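Local coordinates for protein enolase-phosphatase E1 (Saccharomyces cerevisiae, PDB 2G80) that probably converts a diketo phosphate ester of the methionine salvage pathway into an acireductone, by enolization followed by magnesium-dependent dephosphorylation, at residues K186-R198 / P214-A226. Numbering follows the deposited sequence.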
loop_
_atom_site.group_PDB
_atom_site.type_symbol
_atom_site.label_atom_id
_atom_site.label_comp_id
_atom_site.label_asym_id
_atom_site.label_seq_id
_atom_site.Cartn_x
_atom_site.Cartn_y
_atom_site.Cartn_z
ATOM N N LYS A 186 -0.398 -14.711 -0.813
ATOM C CA LYS A 186 -0.032 -14.156 0.505
ATOM C C LYS A 186 1.442 -13.752 0.582
ATOM O O LYS A 186 2.321 -14.431 0.032
ATOM C CB LYS A 186 -0.415 -15.121 1.646
ATOM C CG LYS A 186 -1.949 -15.338 1.779
ATOM C CD LYS A 186 -2.375 -16.144 3.065
ATOM C CE LYS A 186 -2.153 -15.335 4.366
ATOM N NZ LYS A 186 -2.531 -16.027 5.651
ATOM N N LYS A 187 1.702 -12.649 1.273
ATOM C CA LYS A 187 3.061 -12.081 1.382
ATOM C C LYS A 187 4.099 -12.923 2.127
ATOM O O LYS A 187 5.297 -12.671 1.982
ATOM C CB LYS A 187 3.019 -10.678 1.991
ATOM C CG LYS A 187 2.247 -9.675 1.165
ATOM C CD LYS A 187 2.444 -8.236 1.613
ATOM C CE LYS A 187 3.747 -7.641 1.073
ATOM N NZ LYS A 187 4.020 -6.289 1.606
ATOM N N THR A 188 3.631 -13.878 2.933
ATOM C CA THR A 188 4.452 -14.804 3.726
ATOM C C THR A 188 4.651 -16.213 3.095
ATOM O O THR A 188 5.285 -17.070 3.695
ATOM C CB THR A 188 3.859 -14.914 5.170
ATOM O OG1 THR A 188 2.422 -15.005 5.105
ATOM C CG2 THR A 188 4.229 -13.667 5.982
ATOM N N GLU A 189 4.163 -16.422 1.875
ATOM C CA GLU A 189 4.300 -17.692 1.139
ATOM C C GLU A 189 5.296 -17.528 -0.026
ATOM O O GLU A 189 5.156 -16.608 -0.864
ATOM C CB GLU A 189 2.934 -18.146 0.599
ATOM C CG GLU A 189 1.904 -18.589 1.672
ATOM C CD GLU A 189 2.370 -19.788 2.522
ATOM O OE1 GLU A 189 2.975 -20.740 1.969
ATOM O OE2 GLU A 189 2.129 -19.787 3.752
ATOM N N THR A 190 6.291 -18.415 -0.075
ATOM C CA THR A 190 7.328 -18.426 -1.126
ATOM C C THR A 190 6.742 -18.432 -2.557
ATOM O O THR A 190 7.255 -17.722 -3.426
ATOM C CB THR A 190 8.314 -19.620 -0.897
ATOM O OG1 THR A 190 9.038 -19.409 0.334
ATOM C CG2 THR A 190 9.317 -19.794 -2.048
ATOM N N GLN A 191 5.659 -19.188 -2.761
ATOM C CA GLN A 191 4.968 -19.321 -4.051
ATOM C C GLN A 191 4.564 -17.996 -4.654
ATOM O O GLN A 191 4.609 -17.843 -5.888
ATOM C CB GLN A 191 3.713 -20.205 -3.911
ATOM C CG GLN A 191 2.896 -20.457 -5.207
ATOM C CD GLN A 191 3.652 -21.275 -6.257
ATOM O OE1 GLN A 191 4.102 -22.398 -5.977
ATOM N NE2 GLN A 191 3.766 -20.727 -7.483
ATOM N N SER A 192 4.110 -17.087 -3.788
ATOM C CA SER A 192 3.746 -15.739 -4.171
ATOM C C SER A 192 4.924 -15.036 -4.850
ATOM O O SER A 192 4.723 -14.370 -5.867
ATOM C CB SER A 192 3.260 -14.922 -2.956
ATOM O OG SER A 192 2.301 -15.641 -2.171
ATOM N N TYR A 193 6.141 -15.229 -4.315
ATOM C CA TYR A 193 7.371 -14.637 -4.914
ATOM C C TYR A 193 7.780 -15.321 -6.235
ATOM O O TYR A 193 8.321 -14.685 -7.104
ATOM C CB TYR A 193 8.507 -14.576 -3.902
ATOM C CG TYR A 193 8.108 -13.670 -2.781
ATOM C CD1 TYR A 193 8.311 -12.285 -2.868
ATOM C CD2 TYR A 193 7.447 -14.175 -1.653
ATOM C CE1 TYR A 193 7.903 -11.439 -1.847
ATOM C CE2 TYR A 193 7.017 -13.338 -0.639
ATOM C CZ TYR A 193 7.254 -11.969 -0.723
ATOM O OH TYR A 193 6.841 -11.140 0.302
ATOM N N ALA A 194 7.480 -16.607 -6.368
ATOM C CA ALA A 194 7.664 -17.319 -7.626
ATOM C C ALA A 194 6.707 -16.738 -8.695
ATOM O O ALA A 194 7.098 -16.590 -9.864
ATOM C CB ALA A 194 7.462 -18.822 -7.439
ATOM N N ASN A 195 5.471 -16.421 -8.280
ATOM C CA ASN A 195 4.486 -15.767 -9.142
ATOM C C ASN A 195 4.976 -14.401 -9.613
ATOM O O ASN A 195 4.875 -14.086 -10.795
ATOM C CB ASN A 195 3.100 -15.645 -8.474
ATOM C CG ASN A 195 2.442 -17.005 -8.165
ATOM O OD1 ASN A 195 2.726 -18.028 -8.802
ATOM N ND2 ASN A 195 1.552 -17.008 -7.181
ATOM N N ILE A 196 5.548 -13.607 -8.712
ATOM C CA ILE A 196 6.086 -12.264 -9.057
ATOM C C ILE A 196 7.305 -12.363 -9.983
ATOM O O ILE A 196 7.423 -11.552 -10.911
ATOM C CB ILE A 196 6.406 -11.434 -7.786
ATOM C CG1 ILE A 196 5.095 -11.106 -7.048
ATOM C CG2 ILE A 196 7.247 -10.105 -8.114
ATOM C CD1 ILE A 196 5.303 -10.499 -5.668
ATOM N N LEU A 197 8.210 -13.313 -9.727
ATOM C CA LEU A 197 9.397 -13.518 -10.613
ATOM C C LEU A 197 8.977 -13.871 -12.047
ATOM O O LEU A 197 9.558 -13.357 -12.991
ATOM C CB LEU A 197 10.393 -14.571 -10.063
ATOM C CG LEU A 197 11.221 -14.194 -8.834
ATOM C CD1 LEU A 197 11.962 -15.415 -8.311
ATOM C CD2 LEU A 197 12.190 -13.040 -9.140
ATOM N N ARG A 198 7.986 -14.745 -12.183
ATOM C CA ARG A 198 7.370 -15.080 -13.492
ATOM C C ARG A 198 6.902 -13.809 -14.212
ATOM O O ARG A 198 7.259 -13.594 -15.371
ATOM C CB ARG A 198 6.146 -15.980 -13.309
ATOM C CG ARG A 198 5.635 -16.610 -14.570
ATOM C CD ARG A 198 4.129 -16.668 -14.645
ATOM N NE ARG A 198 3.512 -17.389 -13.551
ATOM C CZ ARG A 198 2.718 -16.900 -12.583
ATOM N NH1 ARG A 198 2.367 -15.617 -12.488
ATOM N NH2 ARG A 198 2.249 -17.751 -11.678
ATOM N N PRO A 214 10.159 -9.306 8.506
ATOM C CA PRO A 214 11.087 -10.425 8.263
ATOM C C PRO A 214 10.475 -11.699 7.664
ATOM O O PRO A 214 11.179 -12.438 7.007
ATOM C CB PRO A 214 11.644 -10.742 9.663
ATOM C CG PRO A 214 11.383 -9.578 10.474
ATOM C CD PRO A 214 10.197 -8.891 9.930
ATOM N N LEU A 215 9.208 -11.956 7.967
ATOM C CA LEU A 215 8.470 -13.101 7.469
ATOM C C LEU A 215 8.227 -13.014 5.951
ATOM O O LEU A 215 8.164 -14.044 5.264
ATOM C CB LEU A 215 7.141 -13.261 8.237
ATOM C CG LEU A 215 7.267 -13.504 9.755
ATOM C CD1 LEU A 215 5.881 -13.510 10.413
ATOM C CD2 LEU A 215 7.995 -14.811 10.051
ATOM N N GLU A 216 8.090 -11.791 5.438
ATOM C CA GLU A 216 7.978 -11.555 4.009
ATOM C C GLU A 216 9.345 -11.840 3.364
ATOM O O GLU A 216 9.421 -12.507 2.351
ATOM C CB GLU A 216 7.537 -10.102 3.719
ATOM C CG GLU A 216 6.121 -9.773 4.240
ATOM C CD GLU A 216 5.655 -8.340 3.927
ATOM O OE1 GLU A 216 6.402 -7.554 3.282
ATOM O OE2 GLU A 216 4.514 -8.000 4.322
ATOM N N LEU A 217 10.410 -11.310 3.963
ATOM C CA LEU A 217 11.772 -11.482 3.469
ATOM C C LEU A 217 12.176 -12.949 3.468
ATOM O O LEU A 217 12.805 -13.393 2.510
ATOM C CB LEU A 217 12.764 -10.637 4.281
ATOM C CG LEU A 217 12.650 -9.094 4.277
ATOM C CD1 LEU A 217 13.720 -8.550 5.173
ATOM C CD2 LEU A 217 12.766 -8.405 2.871
ATOM N N ASP A 218 11.795 -13.693 4.515
ATOM C CA ASP A 218 12.029 -15.147 4.607
ATOM C C ASP A 218 11.353 -15.905 3.453
ATOM O O ASP A 218 11.932 -16.832 2.910
ATOM C CB ASP A 218 11.449 -15.743 5.901
ATOM C CG ASP A 218 12.202 -15.356 7.164
ATOM O OD1 ASP A 218 13.295 -14.781 7.117
ATOM O OD2 ASP A 218 11.665 -15.642 8.249
ATOM N N ALA A 219 10.106 -15.546 3.146
ATOM C CA ALA A 219 9.350 -16.177 2.054
ATOM C C ALA A 219 10.053 -15.936 0.707
ATOM O O ALA A 219 10.250 -16.869 -0.065
ATOM C CB ALA A 219 7.925 -15.659 2.029
ATOM N N ALA A 220 10.470 -14.692 0.488
ATOM C CA ALA A 220 11.199 -14.257 -0.712
ATOM C C ALA A 220 12.516 -15.003 -0.883
ATOM O O ALA A 220 12.812 -15.496 -1.978
ATOM C CB ALA A 220 11.453 -12.744 -0.670
ATOM N N ALA A 221 13.273 -15.124 0.221
ATOM C CA ALA A 221 14.550 -15.822 0.231
ATOM C C ALA A 221 14.454 -17.316 -0.148
ATOM O O ALA A 221 15.454 -17.886 -0.591
ATOM C CB ALA A 221 15.263 -15.633 1.583
ATOM N N GLY A 222 13.270 -17.925 -0.009
ATOM C CA GLY A 222 13.034 -19.312 -0.426
ATOM C C GLY A 222 13.144 -19.577 -1.928
ATOM O O GLY A 222 13.383 -20.713 -2.336
ATOM N N VAL A 223 12.957 -18.534 -2.739
ATOM C CA VAL A 223 13.148 -18.589 -4.203
ATOM C C VAL A 223 14.389 -17.792 -4.686
ATOM O O VAL A 223 14.496 -17.494 -5.870
ATOM C CB VAL A 223 11.854 -18.199 -4.991
ATOM C CG1 VAL A 223 10.888 -19.365 -5.015
ATOM C CG2 VAL A 223 11.203 -16.892 -4.467
ATOM N N GLY A 224 15.310 -17.475 -3.772
ATOM C CA GLY A 224 16.590 -16.862 -4.098
ATOM C C GLY A 224 16.676 -15.358 -4.271
ATOM O O GLY A 224 17.745 -14.828 -4.666
ATOM N N ILE A 225 15.586 -14.664 -3.955
ATOM C CA ILE A 225 15.545 -13.216 -4.070
ATOM C C ILE A 225 16.356 -12.606 -2.902
ATOM O O ILE A 225 16.161 -12.999 -1.758
ATOM C CB ILE A 225 14.080 -12.680 -4.044
ATOM C CG1 ILE A 225 13.220 -13.275 -5.185
ATOM C CG2 ILE A 225 14.060 -11.114 -4.050
ATOM C CD1 ILE A 225 11.766 -12.856 -5.105
ATOM N N ALA A 226 17.221 -11.628 -3.206
ATOM C CA ALA A 226 17.991 -10.888 -2.177
ATOM C C ALA A 226 17.007 -10.030 -1.351
ATOM O O ALA A 226 15.983 -9.573 -1.842
ATOM C CB ALA A 226 19.080 -10.040 -2.802
#
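Y193 lies against A219 and A220 where helix 190-198 crosses helix 214-221 at -63°, two neighbouring helices of the Rossmann-like HAD core, and illustrates how a tyrosine can serve packing and polarity at once. The methyl of A220 sits over one face of the ring, 3.9 Å from CB to the centroid, a CH-pi contact, while F209 of strand 207-211 and Y143 of strand 140-143 also meet the ring. With CG anti to the carbonyl carbon (chi1 -63°), the ring extends back along its own chain, and OH of Y193 donates to O of K187, 2.7 Å away, on a lone pair. A leucine here lacks both hydroxyl and flat face, and would probably leave the K187 carbonyl without this partner and a gap beneath A220. Packing is close beyond the ring too: CG2 of V223 touches CB of Y193 at 3.6 Å, and L197 meets I225 tip to tip. On the buried side, K187, predicted to bind substrate, forms a salt bridge with E216; both its hydrogen bonds to the carboxylate are weak, and its stronger partner is the magnesium ligand D37, whereas OE1 of E216 also bonds to OG of S211. Toward solvent, CG2 of T188 merely flanks CB of L215. T190 is gripped more tightly, its CG2 3.4 Å from CG1 of V223 and its OG1 donating to A219 O at 2.8 Å, a carbonyl that also accepts from G222 N.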